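Local structure of FAA hydrolase family protein (Pseudomonas aeruginosa, 6J5Y) at residues Gln120-Met123 with Arg124-Arg128. The protein probably hydrolyses fumarylpyruvate as a member of the fumarylacetoacetate hydrolase superfamily, and binds manganese and pyruvate. Sequence-based numbering, arbitrary orientation.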
loop_
_atom_site.group_PDB
_atom_site.type_symbol
_atom_site.label_atom_id
_atom_site.label_comp_id
_atom_site.label_asym_id
_atom_site.label_seq_id
_atom_site.Cartn_x
_atom_site.Cartn_y
_atom_site.Cartn_z
ATOM N N GLN A 120 16.359 -2.749 0.978
ATOM C CA GLN A 120 15.548 -3.713 0.201
ATOM C C GLN A 120 16.411 -4.331 -0.909
ATOM O O GLN A 120 16.354 -5.568 -1.130
ATOM C CB GLN A 120 14.301 -3.012 -0.351
ATOM C CG GLN A 120 13.460 -3.916 -1.251
ATOM C CD GLN A 120 13.749 -3.688 -2.715
ATOM O OE1 GLN A 120 13.868 -2.550 -3.164
ATOM N NE2 GLN A 120 13.885 -4.764 -3.471
ATOM N N MET A 121 17.170 -3.504 -1.609
ATOM C CA MET A 121 17.973 -3.956 -2.778
ATOM C C MET A 121 19.141 -4.803 -2.282
ATOM O O MET A 121 19.426 -5.811 -2.930
ATOM C CB MET A 121 18.449 -2.771 -3.622
ATOM C CG MET A 121 17.320 -2.158 -4.432
ATOM S SD MET A 121 17.852 -0.750 -5.463
ATOM C CE MET A 121 18.836 -1.638 -6.670
ATOM N N ARG A 122 19.743 -4.470 -1.140
ATOM C CA ARG A 122 20.808 -5.310 -0.512
ATOM C C ARG A 122 20.251 -6.710 -0.161
ATOM O O ARG A 122 20.911 -7.729 -0.477
ATOM C CB ARG A 122 21.409 -4.581 0.686
ATOM C CG ARG A 122 22.615 -5.273 1.306
ATOM C CD ARG A 122 23.384 -4.347 2.228
ATOM N NE ARG A 122 22.879 -4.411 3.596
ATOM C CZ ARG A 122 23.116 -3.509 4.553
ATOM N NH1 ARG A 122 23.845 -2.432 4.292
ATOM N NH2 ARG A 122 22.610 -3.686 5.766
ATOM N N MET A 123 19.068 -6.795 0.445
ATOM C CA MET A 123 18.451 -8.113 0.779
ATOM C C MET A 123 18.143 -8.883 -0.522
ATOM O O MET A 123 18.521 -10.068 -0.599
ATOM C CB MET A 123 17.187 -7.952 1.631
ATOM C CG MET A 123 17.434 -7.218 2.948
ATOM S SD MET A 123 18.616 -8.021 4.092
ATOM C CE MET A 123 20.126 -7.199 3.580
ATOM N N ARG A 124 17.587 -8.234 -1.543
ATOM C CA ARG A 124 17.314 -8.895 -2.845
ATOM C C ARG A 124 18.624 -9.500 -3.410
ATOM O O ARG A 124 18.641 -10.681 -3.787
ATOM C CB ARG A 124 16.619 -7.895 -3.779
ATOM C CG ARG A 124 16.396 -8.418 -5.185
ATOM C CD ARG A 124 16.238 -7.304 -6.179
ATOM N NE ARG A 124 17.520 -6.711 -6.535
ATOM C CZ ARG A 124 17.676 -5.570 -7.197
ATOM N NH1 ARG A 124 16.627 -4.859 -7.582
ATOM N NH2 ARG A 124 18.894 -5.137 -7.462
ATOM N N GLU A 125 19.704 -8.742 -3.482
ATOM C CA GLU A 125 20.991 -9.236 -4.058
ATOM C C GLU A 125 21.563 -10.377 -3.193
ATOM O O GLU A 125 22.287 -11.212 -3.756
ATOM C CB GLU A 125 21.964 -8.068 -4.264
ATOM C CG GLU A 125 21.860 -7.416 -5.646
ATOM C CD GLU A 125 22.616 -8.139 -6.761
ATOM O OE1 GLU A 125 23.860 -7.960 -6.885
ATOM O OE2 GLU A 125 21.963 -8.896 -7.510
ATOM N N MET A 126 21.200 -10.484 -1.908
ATOM C CA MET A 126 21.737 -11.526 -0.976
ATOM C C MET A 126 20.752 -12.695 -0.812
ATOM O O MET A 126 21.078 -13.638 -0.046
ATOM C CB MET A 126 22.048 -10.937 0.406
ATOM C CG MET A 126 23.218 -9.954 0.393
ATOM S SD MET A 126 23.489 -9.141 1.988
ATOM C CE MET A 126 25.117 -8.433 1.718
ATOM N N GLY A 127 19.598 -12.644 -1.480
ATOM C CA GLY A 127 18.544 -13.674 -1.391
ATOM C C GLY A 127 17.931 -13.707 -0.004
ATOM O O GLY A 127 17.480 -14.774 0.433
ATOM N N ARG A 128 17.933 -12.577 0.688
ATOM C CA ARG A 128 17.491 -12.498 2.103
ATOM C C ARG A 128 16.074 -11.929 2.164
ATOM O O ARG A 128 15.560 -11.349 1.189
ATOM C CB ARG A 128 18.545 -11.716 2.886
ATOM C CG ARG A 128 19.862 -12.473 2.963
ATOM C CD ARG A 128 20.934 -11.747 3.737
ATOM N NE ARG A 128 21.935 -12.696 4.167
ATOM C CZ ARG A 128 22.663 -12.609 5.278
ATOM N NH1 ARG A 128 22.535 -11.583 6.098
ATOM N NH2 ARG A 128 23.518 -13.570 5.570
HETATM O O HOH W 1 14.180 -4.924 -6.447
#
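M123 and R128 meet where helix 117-126 closes in a Schellman motif, an instructive example of a helix end with one packed flank and one looser, solvent-facing one. G127 leaves the helix with positive phi (66°), a conformation that favours glycine, and turns the chain so that the amide of R128 points back into the last turn. R128 N donates to M123 O at 2.9 Å in a nearly straight bond, although the donor stands well above the carbonyl plane. The same oxygen takes a weak, bent bond from M126 N. Just before it, the bonding is regular helical: R124 N reaches Q120 O and E125 N reaches M121 O, both at 3.0 Å.

The packed flank lies around R124. Its chain runs alongside that of M121, both pointing the same way, and the bend at chi3 of M121 (70°) swings its terminal methyl CE to within 3.6 Å of R124 NH2. M121 CG sits over one face of the guanidinium, offset toward its rim. R31, which lines the pyruvate pocket, and the loop residues F42 and W130 also touch R124. Q120 is buried, its side chain about 6 Å from the bound pyruvate; its amide is turned 80° from the guanidinium plane, and R117 holds its OE1.

On the other flank R122, M126 and R128 are exposed to solvent. R122 and M126 lie side by side, with R122 CG 4.0 Å from M126 SD, and M123 SD packs against R128 CB at 3.9 Å. On the packed flank, by contrast, one water joins the amide of Q120 to the guanidinium of R124, accepting from Q120 NE2 at 3.0 Å and from R124 NH1 at 2.7 Å.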